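Local coordinates for protein Non-reducing end beta-L-arabinofuranosidase (Bacteroides thetaiotaomicron, PDB 5MQO) that probably hydrolyses glycosidic bonds in complex plant pectin, acting as a gut bacterial GH127 aceric acidase, at residues H244-V249 against V307-A312; R288-A293 against N301-G306; Q318-L323 against L396-D401; F391-L396 against A473-P478. All blocks are in the same frame, centred on the assembly; numbering follows the deposited sequence.

Interaction 1: H244-V249 against V307-A312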
loop_
_atom_site.group_PDB
_atom_site.type_symbol
_atom_site.label_atom_id
_atom_site.label_comp_id
_atom_site.label_asym_id
_atom_site.label_seq_id
_atom_site.Cartn_x
_atom_site.Cartn_y
_atom_site.Cartn_z
ATOM N N HIS A 244 3.911 -12.636 10.497
ATOM C CA HIS A 244 4.871 -13.726 10.699
ATOM C C HIS A 244 5.581 -14.227 9.441
ATOM O O HIS A 244 6.784 -14.437 9.481
ATOM C CB HIS A 244 4.177 -14.936 11.369
ATOM C CG HIS A 244 3.890 -14.749 12.828
ATOM N ND1 HIS A 244 3.693 -15.811 13.688
ATOM C CD2 HIS A 244 3.772 -13.627 13.580
ATOM C CE1 HIS A 244 3.460 -15.349 14.904
ATOM N NE2 HIS A 244 3.505 -14.027 14.866
ATOM N N TYR A 245 4.840 -14.420 8.348
ATOM C CA TYR A 245 5.361 -15.098 7.143
ATOM C C TYR A 245 6.496 -14.278 6.521
ATOM O O TYR A 245 7.545 -14.820 6.169
ATOM C CB TYR A 245 4.264 -15.291 6.098
ATOM C CG TYR A 245 3.161 -16.223 6.519
ATOM C CD1 TYR A 245 2.059 -15.749 7.235
ATOM C CD2 TYR A 245 3.195 -17.560 6.184
ATOM C CE1 TYR A 245 1.039 -16.582 7.636
ATOM C CE2 TYR A 245 2.175 -18.407 6.569
ATOM C CZ TYR A 245 1.096 -17.917 7.303
ATOM O OH TYR A 245 0.059 -18.753 7.693
ATOM N N MET A 246 6.251 -12.970 6.409
ATOM C CA MET A 246 7.217 -12.003 5.911
ATOM C C MET A 246 8.410 -11.851 6.873
ATOM O O MET A 246 9.567 -11.948 6.447
ATOM C CB MET A 246 6.527 -10.647 5.640
ATOM C CG MET A 246 5.852 -10.565 4.265
ATOM S SD MET A 246 4.714 -9.205 3.897
ATOM C CE MET A 246 5.432 -7.876 4.871
ATOM N N GLY A 247 8.124 -11.656 8.163
ATOM C CA GLY A 247 9.157 -11.508 9.203
ATOM C C GLY A 247 10.165 -12.635 9.263
ATOM O O GLY A 247 11.360 -12.396 9.419
ATOM N N VAL A 248 9.677 -13.868 9.109
ATOM C CA VAL A 248 10.512 -15.072 9.176
ATOM C C VAL A 248 11.383 -15.221 7.918
ATOM O O VAL A 248 12.560 -15.572 8.020
ATOM C CB VAL A 248 9.673 -16.350 9.529
ATOM C CG1 VAL A 248 8.779 -16.785 8.394
ATOM C CG2 VAL A 248 10.560 -17.530 9.882
ATOM N N VAL A 249 10.833 -14.923 6.741
ATOM C CA VAL A 249 11.639 -14.905 5.503
ATOM C C VAL A 249 12.619 -13.721 5.531
ATOM O O VAL A 249 13.764 -13.810 5.049
ATOM C CB VAL A 249 10.768 -14.828 4.233
ATOM C CG1 VAL A 249 11.628 -14.688 2.975
ATOM C CG2 VAL A 249 9.904 -16.068 4.099
ATOM N N VAL A 307 3.885 -15.696 0.793
ATOM C CA VAL A 307 4.152 -16.770 -0.161
ATOM C C VAL A 307 5.103 -16.334 -1.293
ATOM O O VAL A 307 5.956 -17.108 -1.724
ATOM C CB VAL A 307 2.826 -17.350 -0.706
ATOM C CG1 VAL A 307 3.036 -18.283 -1.900
ATOM C CG2 VAL A 307 2.112 -18.109 0.409
ATOM N N ALA A 308 4.954 -15.094 -1.756
ATOM C CA ALA A 308 5.825 -14.535 -2.769
ATOM C C ALA A 308 7.228 -14.450 -2.250
ATOM O O ALA A 308 8.179 -14.744 -2.962
ATOM C CB ALA A 308 5.352 -13.172 -3.185
ATOM N N ASP A 309 7.340 -14.065 -0.986
ATOM C CA ASP A 309 8.623 -14.093 -0.282
ATOM C C ASP A 309 9.253 -15.495 -0.200
ATOM O O ASP A 309 10.456 -15.647 -0.421
ATOM C CB ASP A 309 8.487 -13.446 1.107
ATOM C CG ASP A 309 8.805 -11.971 1.091
ATOM O OD1 ASP A 309 9.533 -11.536 0.172
ATOM O OD2 ASP A 309 8.354 -11.253 2.009
ATOM N N VAL A 310 8.455 -16.527 0.066
ATOM C CA VAL A 310 8.980 -17.903 0.014
ATOM C C VAL A 310 9.362 -18.259 -1.405
ATOM O O VAL A 310 10.450 -18.815 -1.616
ATOM C CB VAL A 310 8.016 -18.946 0.604
ATOM C CG1 VAL A 310 8.486 -20.384 0.304
ATOM C CG2 VAL A 310 7.887 -18.700 2.110
ATOM N N TYR A 311 8.519 -17.889 -2.378
ATOM C CA TYR A 311 8.845 -18.151 -3.786
ATOM C C TYR A 311 10.188 -17.526 -4.179
ATOM O O TYR A 311 10.976 -18.153 -4.875
ATOM C CB TYR A 311 7.742 -17.703 -4.749
ATOM C CG TYR A 311 8.209 -17.884 -6.154
ATOM C CD1 TYR A 311 8.174 -19.140 -6.765
ATOM C CD2 TYR A 311 8.810 -16.822 -6.844
ATOM C CE1 TYR A 311 8.673 -19.320 -8.055
ATOM C CE2 TYR A 311 9.304 -16.988 -8.123
ATOM C CZ TYR A 311 9.232 -18.221 -8.721
ATOM O OH TYR A 311 9.745 -18.307 -9.973
ATOM N N ALA A 312 10.451 -16.305 -3.714
ATOM C CA ALA A 312 11.720 -15.624 -4.003
ATOM C C ALA A 312 12.945 -16.469 -3.668
ATOM O O ALA A 312 13.972 -16.346 -4.325
ATOM C CB ALA A 312 11.806 -14.313 -3.242
#
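Val249 holds CG1 anti to its backbone N (chi1 175°), and this sets that methyl beside Asp309 while CG2 swings over to Val310. CG1 lies 3.7 Å from Asp309 O and 3.9 Å from Asp309 CB, touching backbone and side chain of the same residue. The other branch, Val249 CG2, meets Val310 CG2 at 3.9 Å, the two side chains running at about a right angle. Here one valine straddles two successive residues of the facing helix, and the packing is apolar apart from the carbonyl oxygen near CG1. One turn earlier, Met246 approaches the carboxylate of Asp309: its CG stands 3.4 Å from Asp309 OD2, a methylene against a charged oxygen. That carboxylate is buried. OD1 forms a salt bridge with Arg253, further along helix 243-255, and OD2 another with Arg394 of helix 382-399, which probably stabilises the ionised form. The aliphatic part of Met246 thus flanks an ion cluster without contributing to it. The segment axes come within 9.1 Å at 25° between their directions, a near-parallel pair of the kind found among the helices of an (alpha/alpha)6 barrel. Helix 258-270 packs on Val248 and Val310 alike, helix 382-399 reaches Met246 and Ala308, and helix 317-333 lies against Val307 and Tyr311.

Interaction 2: R288-A293 against N301-G306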
loop_
_atom_site.group_PDB
_atom_site.type_symbol
_atom_site.label_atom_id
_atom_site.label_comp_id
_atom_site.label_asym_id
_atom_site.label_seq_id
_atom_site.Cartn_x
_atom_site.Cartn_y
_atom_site.Cartn_z
ATOM N N ARG A 288 -1.985 -24.787 -2.191
ATOM C CA ARG A 288 -1.695 -25.082 -3.601
ATOM C C ARG A 288 -2.945 -25.333 -4.427
ATOM O O ARG A 288 -2.876 -25.298 -5.646
ATOM C CB ARG A 288 -0.685 -26.218 -3.710
ATOM C CG ARG A 288 0.641 -25.832 -3.076
ATOM C CD ARG A 288 1.728 -26.895 -3.219
ATOM N NE ARG A 288 3.035 -26.371 -2.828
ATOM C CZ ARG A 288 3.413 -26.106 -1.569
ATOM N NH1 ARG A 288 2.603 -26.311 -0.510
ATOM N NH2 ARG A 288 4.631 -25.618 -1.354
ATOM N N ASP A 289 -4.081 -25.543 -3.759
ATOM C CA ASP A 289 -5.400 -25.661 -4.413
ATOM C C ASP A 289 -6.105 -24.326 -4.595
ATOM O O ASP A 289 -7.100 -24.278 -5.279
ATOM C CB ASP A 289 -6.328 -26.613 -3.630
ATOM C CG ASP A 289 -5.751 -28.020 -3.492
ATOM O OD1 ASP A 289 -5.414 -28.638 -4.527
ATOM O OD2 ASP A 289 -5.633 -28.511 -2.345
ATOM N N GLN A 290 -5.604 -23.256 -3.986
ATOM C CA GLN A 290 -6.232 -21.936 -4.038
ATOM C C GLN A 290 -5.800 -21.189 -5.259
ATOM O O GLN A 290 -4.609 -20.908 -5.405
ATOM C CB GLN A 290 -5.839 -21.099 -2.826
ATOM C CG GLN A 290 -6.422 -21.605 -1.513
ATOM C CD GLN A 290 -5.952 -20.794 -0.312
ATOM O OE1 GLN A 290 -5.851 -19.557 -0.356
ATOM N NE2 GLN A 290 -5.695 -21.492 0.781
ATOM N N TYR A 291 -6.745 -20.854 -6.135
ATOM C CA TYR A 291 -6.459 -20.048 -7.336
ATOM C C TYR A 291 -7.305 -18.754 -7.384
ATOM O O TYR A 291 -7.409 -18.102 -8.439
ATOM C CB TYR A 291 -6.689 -20.886 -8.609
ATOM C CG TYR A 291 -5.763 -22.048 -8.758
ATOM C CD1 TYR A 291 -4.512 -21.895 -9.400
ATOM C CD2 TYR A 291 -6.106 -23.319 -8.263
ATOM C CE1 TYR A 291 -3.635 -22.971 -9.564
ATOM C CE2 TYR A 291 -5.222 -24.414 -8.398
ATOM C CZ TYR A 291 -3.988 -24.235 -9.055
ATOM O OH TYR A 291 -3.108 -25.283 -9.223
ATOM N N ARG A 292 -7.887 -18.385 -6.239
ATOM C CA ARG A 292 -8.729 -17.214 -6.117
ATOM C C ARG A 292 -8.518 -16.543 -4.727
ATOM O O ARG A 292 -8.078 -17.191 -3.757
ATOM C CB ARG A 292 -10.184 -17.643 -6.376
ATOM C CG ARG A 292 -10.473 -18.027 -7.836
ATOM C CD ARG A 292 -11.924 -18.463 -8.064
ATOM N NE ARG A 292 -12.404 -18.391 -9.469
ATOM C CZ ARG A 292 -13.673 -18.638 -9.870
ATOM N NH1 ARG A 292 -14.619 -18.994 -8.991
ATOM N NH2 ARG A 292 -14.015 -18.522 -11.163
ATOM N N ALA A 293 -8.801 -15.242 -4.643
ATOM C CA ALA A 293 -8.788 -14.508 -3.364
ATOM C C ALA A 293 -9.972 -14.927 -2.540
ATOM O O ALA A 293 -11.025 -15.176 -3.103
ATOM C CB ALA A 293 -8.842 -13.010 -3.596
ATOM N N ASN A 301 -4.156 -11.038 1.997
ATOM C CA ASN A 301 -3.161 -10.322 1.271
ATOM C C ASN A 301 -1.791 -10.522 1.919
ATOM O O ASN A 301 -0.831 -10.745 1.192
ATOM C CB ASN A 301 -3.535 -8.861 1.164
ATOM C CG ASN A 301 -4.650 -8.602 0.172
ATOM O OD1 ASN A 301 -5.043 -9.468 -0.614
ATOM N ND2 ASN A 301 -5.154 -7.370 0.185
ATOM N N TYR A 302 -1.706 -10.497 3.256
ATOM C CA TYR A 302 -0.435 -10.783 3.953
ATOM C C TYR A 302 0.064 -12.205 3.680
ATOM O O TYR A 302 1.257 -12.399 3.503
ATOM C CB TYR A 302 -0.505 -10.478 5.469
ATOM C CG TYR A 302 -0.317 -9.007 5.799
ATOM C CD1 TYR A 302 0.941 -8.477 5.969
ATOM C CD2 TYR A 302 -1.381 -8.147 5.882
ATOM C CE1 TYR A 302 1.136 -7.124 6.244
ATOM C CE2 TYR A 302 -1.203 -6.805 6.158
ATOM C CZ TYR A 302 0.058 -6.292 6.344
ATOM O OH TYR A 302 0.236 -4.950 6.618
ATOM N N LEU A 303 -0.857 -13.176 3.607
ATOM C CA LEU A 303 -0.523 -14.546 3.146
ATOM C C LEU A 303 0.098 -14.491 1.788
ATOM O O LEU A 303 1.179 -15.017 1.607
ATOM C CB LEU A 303 -1.743 -15.477 3.060
ATOM C CG LEU A 303 -1.626 -16.824 2.304
ATOM C CD1 LEU A 303 -0.618 -17.749 2.934
ATOM C CD2 LEU A 303 -2.952 -17.552 2.255
ATOM N N TYR A 304 -0.583 -13.849 0.840
ATOM C CA TYR A 304 -0.110 -13.850 -0.552
ATOM C C TYR A 304 1.306 -13.235 -0.669
ATOM O O TYR A 304 2.175 -13.771 -1.373
ATOM C CB TYR A 304 -1.119 -13.192 -1.538
ATOM C CG TYR A 304 -2.530 -13.679 -1.411
ATOM C CD1 TYR A 304 -2.797 -14.994 -1.082
ATOM C CD2 TYR A 304 -3.611 -12.812 -1.608
ATOM C CE1 TYR A 304 -4.085 -15.448 -0.942
ATOM C CE2 TYR A 304 -4.917 -13.271 -1.488
ATOM C CZ TYR A 304 -5.140 -14.594 -1.149
ATOM O OH TYR A 304 -6.398 -15.108 -1.005
ATOM N N ALA A 305 1.508 -12.151 0.064
ATOM C CA ALA A 305 2.797 -11.512 0.187
ATOM C C ALA A 305 3.867 -12.464 0.684
ATOM O O ALA A 305 4.935 -12.586 0.071
ATOM C CB ALA A 305 2.685 -10.355 1.161
ATOM N N GLY A 306 3.568 -13.110 1.815
ATOM C CA GLY A 306 4.471 -14.051 2.471
ATOM C C GLY A 306 4.850 -15.186 1.552
ATOM O O GLY A 306 6.010 -15.584 1.514
#
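Tyr304 reaches from its helix to Ala293, and its path from CB outward shows how a phenol can pack against a loop. CB already leaves the helix in the direction of the loop, and CG is placed beside the backbone N (chi1 -49°), so that the ring stretches to the chain around Ala293. Along one side of the ring, CE1 looks to the amide end of Gln290, with OE1 at 4.5 Å. On the other, CE2 lies 4.5 Å from Ala293 CB, a loose apolar approach. The tip is closer: OH sits 3.4 Å from Ala293 CA and 4.1 Å from Ala293 CB. Arg292 O is 3.8 Å from that same OH, too long for a hydrogen bond, so van der Waals contact is what joins the phenol to the loop here. Leu303 adds a second, slighter touch, its CD2 lying 4.4 Å from Gln290 OE1, while Gln290 commits its NE2 to the backbone oxygen of Gln282. The loop is fixed from another side too: Ala293 N donates to Asp329, and helix 317-333 contributes Ile326 against the Tyr304 ring and Ile330 against Ala293. A long connection from helix 258-270, folded back over the helix it leads into, is consistent with the (alpha/alpha)6 barrel expected of a GH127 catalytic domain, in which loops connect successive helices.

Interaction 3: Q318-L323 against L396-D401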
loop_
_atom_site.group_PDB
_atom_site.type_symbol
_atom_site.label_atom_id
_atom_site.label_comp_id
_atom_site.label_asym_id
_atom_site.label_seq_id
_atom_site.Cartn_x
_atom_site.Cartn_y
_atom_site.Cartn_z
ATOM N N GLN A 318 4.885 -23.869 -8.745
ATOM C CA GLN A 318 3.461 -24.059 -8.425
ATOM C C GLN A 318 2.945 -22.872 -7.635
ATOM O O GLN A 318 1.922 -22.329 -7.966
ATOM C CB GLN A 318 3.228 -25.385 -7.690
ATOM C CG GLN A 318 1.817 -25.617 -7.146
ATOM C CD GLN A 318 0.697 -25.477 -8.171
ATOM O OE1 GLN A 318 0.803 -25.938 -9.308
ATOM N NE2 GLN A 318 -0.396 -24.857 -7.757
ATOM N N LEU A 319 3.707 -22.426 -6.651
ATOM C CA LEU A 319 3.380 -21.200 -5.908
ATOM C C LEU A 319 3.054 -19.973 -6.805
ATOM O O LEU A 319 2.076 -19.277 -6.570
ATOM C CB LEU A 319 4.511 -20.843 -4.954
ATOM C CG LEU A 319 4.875 -21.940 -3.964
ATOM C CD1 LEU A 319 6.088 -21.520 -3.176
ATOM C CD2 LEU A 319 3.715 -22.254 -3.036
ATOM N N MET A 320 3.865 -19.730 -7.833
ATOM C CA MET A 320 3.615 -18.648 -8.799
ATOM C C MET A 320 2.408 -18.954 -9.690
ATOM O O MET A 320 1.773 -18.042 -10.189
ATOM C CB MET A 320 4.868 -18.397 -9.649
ATOM C CG MET A 320 4.926 -17.061 -10.397
ATOM S SD MET A 320 4.945 -15.495 -9.489
ATOM C CE MET A 320 5.580 -16.006 -7.887
ATOM N N LYS A 321 2.084 -20.227 -9.898
ATOM C CA LYS A 321 0.807 -20.576 -10.556
ATOM C C LYS A 321 -0.400 -20.131 -9.703
ATOM O O LYS A 321 -1.371 -19.618 -10.233
ATOM C CB LYS A 321 0.729 -22.078 -10.908
ATOM C CG LYS A 321 0.584 -22.366 -12.405
ATOM C CD LYS A 321 1.328 -23.614 -12.916
ATOM C CE LYS A 321 1.518 -23.511 -14.438
ATOM N NZ LYS A 321 1.701 -24.829 -15.110
ATOM N N ASN A 322 -0.302 -20.315 -8.390
ATOM C CA ASN A 322 -1.313 -19.851 -7.466
ATOM C C ASN A 322 -1.284 -18.352 -7.368
ATOM O O ASN A 322 -2.318 -17.715 -7.491
ATOM C CB ASN A 322 -1.134 -20.472 -6.082
ATOM C CG ASN A 322 -1.268 -21.987 -6.111
ATOM O OD1 ASN A 322 -0.284 -22.697 -5.972
ATOM N ND2 ASN A 322 -2.490 -22.486 -6.310
ATOM N N LEU A 323 -0.110 -17.773 -7.184
ATOM C CA LEU A 323 -0.028 -16.330 -6.908
ATOM C C LEU A 323 -0.496 -15.515 -8.085
ATOM O O LEU A 323 -1.150 -14.492 -7.875
ATOM C CB LEU A 323 1.369 -15.895 -6.479
ATOM C CG LEU A 323 1.842 -16.382 -5.098
ATOM C CD1 LEU A 323 3.326 -16.046 -4.901
ATOM C CD2 LEU A 323 0.990 -15.824 -3.962
ATOM N N LEU A 396 6.518 -7.587 -7.925
ATOM C CA LEU A 396 7.461 -6.792 -8.701
ATOM C C LEU A 396 8.887 -7.359 -8.606
ATOM O O LEU A 396 9.506 -7.624 -9.649
ATOM C CB LEU A 396 7.462 -5.328 -8.262
ATOM C CG LEU A 396 8.396 -4.367 -9.021
ATOM C CD1 LEU A 396 7.980 -4.214 -10.487
ATOM C CD2 LEU A 396 8.391 -3.017 -8.320
ATOM N N GLU A 397 9.392 -7.558 -7.385
ATOM C CA GLU A 397 10.812 -7.962 -7.193
ATOM C C GLU A 397 11.102 -9.380 -7.776
ATOM O O GLU A 397 12.124 -9.613 -8.380
ATOM C CB GLU A 397 11.249 -7.823 -5.710
ATOM C CG GLU A 397 11.084 -6.398 -5.144
ATOM C CD GLU A 397 12.155 -5.942 -4.142
ATOM O OE1 GLU A 397 12.502 -6.642 -3.141
ATOM O OE2 GLU A 397 12.655 -4.820 -4.357
ATOM N N VAL A 398 10.156 -10.290 -7.627
ATOM C CA VAL A 398 10.231 -11.628 -8.206
ATOM C C VAL A 398 10.096 -11.728 -9.735
ATOM O O VAL A 398 10.514 -12.733 -10.301
ATOM C CB VAL A 398 9.115 -12.486 -7.568
ATOM C CG1 VAL A 398 8.789 -13.719 -8.377
ATOM C CG2 VAL A 398 9.493 -12.864 -6.146
ATOM N N THR A 399 9.464 -10.746 -10.383
ATOM C CA THR A 399 9.153 -10.815 -11.834
ATOM C C THR A 399 9.720 -9.710 -12.731
ATOM O O THR A 399 9.863 -9.911 -13.934
ATOM C CB THR A 399 7.628 -10.832 -12.097
ATOM O OG1 THR A 399 7.027 -9.612 -11.652
ATOM C CG2 THR A 399 6.989 -11.983 -11.404
ATOM N N GLY A 400 9.986 -8.532 -12.182
ATOM C CA GLY A 400 10.466 -7.431 -12.983
ATOM C C GLY A 400 9.402 -6.789 -13.837
ATOM O O GLY A 400 9.725 -5.952 -14.661
ATOM N N ASP A 401 8.130 -7.137 -13.613
ATOM C CA ASP A 401 7.023 -6.678 -14.443
ATOM C C ASP A 401 6.449 -5.388 -13.864
ATOM O O ASP A 401 5.975 -5.351 -12.729
ATOM C CB ASP A 401 5.956 -7.764 -14.480
ATOM C CG ASP A 401 4.928 -7.575 -15.603
ATOM O OD1 ASP A 401 4.462 -6.430 -15.864
ATOM O OD2 ASP A 401 4.567 -8.621 -16.198
#
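Met320 and Val398 mark the nearest approach of the two backbones, with CA atoms still 9.7 Å apart, so that side chains alone span the gap. The setting is the (alpha/alpha)6 helical domain expected of GH127: helix 317-333 faces the last turn of helix 382-399. A chi1 of -162° turns the chain of Met320 away from its own backbone N, and the next two torsions bend it. Its methyl CE meets Val398 CG1 tip to tip at 4.0 Å, and Thr399 CG2 makes a looser touch with the sulfur SD. Tyr311 of helix 297-314 packs against both Met320 and Val398, joining a third helix to this small apolar patch. Beyond it, helix 382-399 ends where Gly400 takes a positive phi of 75°. Leu396 O there accepts from both Thr399 N and Gly400 N, and Asp401 starts the following helix as its N-cap, OD1 receiving Lys403 N. Away from the contact, on helix 317-333, Asn322 ND2 holds the backbone oxygens of Arg288 and Gln290. Asn322 OD1 takes a bond from Gln318 NE2 at 2.8 Å, the donor standing 38° above the carbonyl plane.

Interaction 4: F391-L396 against A473-P478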
loop_
_atom_site.group_PDB
_atom_site.type_symbol
_atom_site.label_atom_id
_atom_site.label_comp_id
_atom_site.label_asym_id
_atom_site.label_seq_id
_atom_site.Cartn_x
_atom_site.Cartn_y
_atom_site.Cartn_z
ATOM N N PHE A 391 2.043 -7.195 -1.154
ATOM C CA PHE A 391 1.938 -8.318 -2.111
ATOM C C PHE A 391 2.507 -7.870 -3.463
ATOM O O PHE A 391 3.412 -8.506 -4.012
ATOM C CB PHE A 391 0.482 -8.814 -2.234
ATOM C CG PHE A 391 0.251 -9.922 -3.263
ATOM C CD1 PHE A 391 1.184 -10.942 -3.493
ATOM C CD2 PHE A 391 -0.951 -9.978 -3.964
ATOM C CE1 PHE A 391 0.944 -11.960 -4.424
ATOM C CE2 PHE A 391 -1.193 -11.000 -4.901
ATOM C CZ PHE A 391 -0.231 -11.984 -5.138
ATOM N N ASN A 392 2.043 -6.731 -3.956
ATOM C CA ASN A 392 2.442 -6.320 -5.291
ATOM C C ASN A 392 3.928 -5.956 -5.376
ATOM O O ASN A 392 4.560 -6.088 -6.429
ATOM C CB ASN A 392 1.572 -5.172 -5.788
ATOM C CG ASN A 392 0.295 -5.658 -6.391
ATOM O OD1 ASN A 392 0.194 -5.852 -7.596
ATOM N ND2 ASN A 392 -0.686 -5.898 -5.548
ATOM N N TRP A 393 4.468 -5.485 -4.263
ATOM C CA TRP A 393 5.855 -5.136 -4.224
ATOM C C TRP A 393 6.716 -6.389 -4.348
ATOM O O TRP A 393 7.666 -6.368 -5.086
ATOM C CB TRP A 393 6.191 -4.347 -2.979
ATOM C CG TRP A 393 7.612 -3.923 -2.979
ATOM C CD1 TRP A 393 8.644 -4.523 -2.312
ATOM C CD2 TRP A 393 8.181 -2.845 -3.718
ATOM N NE1 TRP A 393 9.815 -3.864 -2.573
ATOM C CE2 TRP A 393 9.556 -2.822 -3.429
ATOM C CE3 TRP A 393 7.660 -1.882 -4.587
ATOM C CZ2 TRP A 393 10.413 -1.888 -3.977
ATOM C CZ3 TRP A 393 8.520 -0.932 -5.128
ATOM C CH2 TRP A 393 9.883 -0.957 -4.826
ATOM N N ARG A 394 6.366 -7.467 -3.651
ATOM C CA ARG A 394 7.085 -8.738 -3.765
ATOM C C ARG A 394 6.965 -9.305 -5.178
ATOM O O ARG A 394 7.958 -9.756 -5.774
ATOM C CB ARG A 394 6.560 -9.754 -2.777
ATOM C CG ARG A 394 7.236 -9.746 -1.418
ATOM C CD ARG A 394 6.942 -8.495 -0.649
ATOM N NE ARG A 394 7.450 -8.561 0.704
ATOM C CZ ARG A 394 7.618 -7.498 1.483
ATOM N NH1 ARG A 394 7.293 -6.270 1.078
ATOM N NH2 ARG A 394 8.105 -7.672 2.701
ATOM N N MET A 395 5.760 -9.238 -5.734
ATOM C CA MET A 395 5.560 -9.693 -7.114
ATOM C C MET A 395 6.410 -8.893 -8.127
ATOM O O MET A 395 6.977 -9.471 -9.058
ATOM C CB MET A 395 4.080 -9.669 -7.486
ATOM C CG MET A 395 3.236 -10.622 -6.645
ATOM S SD MET A 395 3.514 -12.379 -6.919
ATOM C CE MET A 395 2.838 -12.550 -8.563
ATOM N N LEU A 396 6.518 -7.587 -7.925
ATOM C CA LEU A 396 7.461 -6.792 -8.701
ATOM C C LEU A 396 8.887 -7.359 -8.606
ATOM O O LEU A 396 9.506 -7.624 -9.649
ATOM C CB LEU A 396 7.462 -5.328 -8.262
ATOM C CG LEU A 396 8.396 -4.367 -9.021
ATOM C CD1 LEU A 396 7.980 -4.214 -10.487
ATOM C CD2 LEU A 396 8.391 -3.017 -8.320
ATOM N N ALA A 473 10.610 3.849 -3.997
ATOM C CA ALA A 473 10.793 4.738 -5.151
ATOM C C ALA A 473 11.573 4.066 -6.252
ATOM O O ALA A 473 11.227 4.244 -7.399
ATOM C CB ALA A 473 11.467 6.026 -4.743
ATOM N N TYR A 474 12.591 3.272 -5.902
ATOM C CA TYR A 474 13.449 2.612 -6.894
ATOM C C TYR A 474 13.653 1.128 -6.573
ATOM O O TYR A 474 13.471 0.693 -5.435
ATOM C CB TYR A 474 14.851 3.260 -6.941
ATOM C CG TYR A 474 14.939 4.762 -7.196
ATOM C CD1 TYR A 474 14.994 5.285 -8.502
ATOM C CD2 TYR A 474 15.037 5.668 -6.133
ATOM C CE1 TYR A 474 15.088 6.666 -8.736
ATOM C CE2 TYR A 474 15.135 7.037 -6.361
ATOM C CZ TYR A 474 15.158 7.529 -7.661
ATOM O OH TYR A 474 15.245 8.874 -7.870
ATOM N N THR A 475 14.047 0.347 -7.569
ATOM C CA THR A 475 14.705 -0.925 -7.307
ATOM C C THR A 475 15.964 -1.020 -8.134
ATOM O O THR A 475 16.171 -0.243 -9.069
ATOM C CB THR A 475 13.808 -2.101 -7.692
ATOM O OG1 THR A 475 13.329 -1.884 -9.022
ATOM C CG2 THR A 475 12.616 -2.251 -6.711
ATOM N N LEU A 476 16.779 -2.013 -7.823
ATOM C CA LEU A 476 18.009 -2.284 -8.586
ATOM C C LEU A 476 17.974 -3.677 -9.196
ATOM O O LEU A 476 17.174 -4.530 -8.788
ATOM C CB LEU A 476 19.235 -2.195 -7.678
ATOM C CG LEU A 476 19.290 -1.060 -6.649
ATOM C CD1 LEU A 476 20.368 -1.336 -5.611
ATOM C CD2 LEU A 476 19.515 0.287 -7.337
ATOM N N SER A 477 18.862 -3.878 -10.169
ATOM C CA SER A 477 19.219 -5.211 -10.672
ATOM C C SER A 477 20.615 -5.094 -11.252
ATOM O O SER A 477 21.184 -4.013 -11.233
ATOM C CB SER A 477 18.198 -5.723 -11.698
ATOM O OG SER A 477 18.278 -5.074 -12.943
ATOM N N PRO A 478 21.191 -6.196 -11.743
ATOM C CA PRO A 478 22.517 -6.066 -12.378
ATOM C C PRO A 478 22.540 -5.201 -13.661
ATOM O O PRO A 478 23.569 -4.596 -13.970
ATOM C CB PRO A 478 22.909 -7.521 -12.687
ATOM C CG PRO A 478 22.113 -8.325 -11.722
ATOM C CD PRO A 478 20.797 -7.606 -11.606
#
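The contact belongs to the junction between the helical domain and a mixed beta sheet: Trp393, on helix 382-399, presses against Thr475 in strand 474-477, a member of that sheet. With chi1 at -177° the indole of Trp393 extends on the far side of CB from the backbone N, which carries the six-membered ring out to the strand although the CB itself does not point there. Thr475 comes from the opposite direction and offers its methyl. CG2 lies 3.5 Å from Trp393 CZ2 and 3.6 Å from Trp393 CH2, approaching the ring obliquely. Next to it, the backbone oxygen Tyr474 O stands in the plane of the indole, at its edge, 4.0 Å from Trp393 CH2. Such an approach sets a partly negative oxygen against the slightly positive rim of C-H bonds, a weak attraction at this distance. Tyr472 adds an edge-to-face ring contact. The hydrogen-bonding groups look to other partners: Trp393 NE1 donates to Asn38 OD1, and Thr475 OG1 is bonded to Asn484 ND2. Each side chain is therefore anchored at its polar atom and turns carbon to the other. The chemistry implies mainly dispersion between methyl and indole, while the bonds of NE1 and OG1 to Asn38 and Asn484 probably limit how the two side chains can turn.

From the N terminus, helix 243-255 comes first, and interaction 1 closes the loop from it to helix 297-314. Interaction 2 is nested inside that loop, tying the chain ahead of helix 297-314 back onto the same helix. Helix 317-333 follows at once, and interaction 3 opens there, reaching the end of helix 382-399. Before it closes, interaction 4 has begun on that helix, so the two cross and share Leu396; interaction 4 ends at strand 474-477. The first three contacts knit helices and a loop of the catalytic domain together, and the fourth binds them to the mixed sheet containing strand 474-477. Interactions 1 and 4 also touch directly.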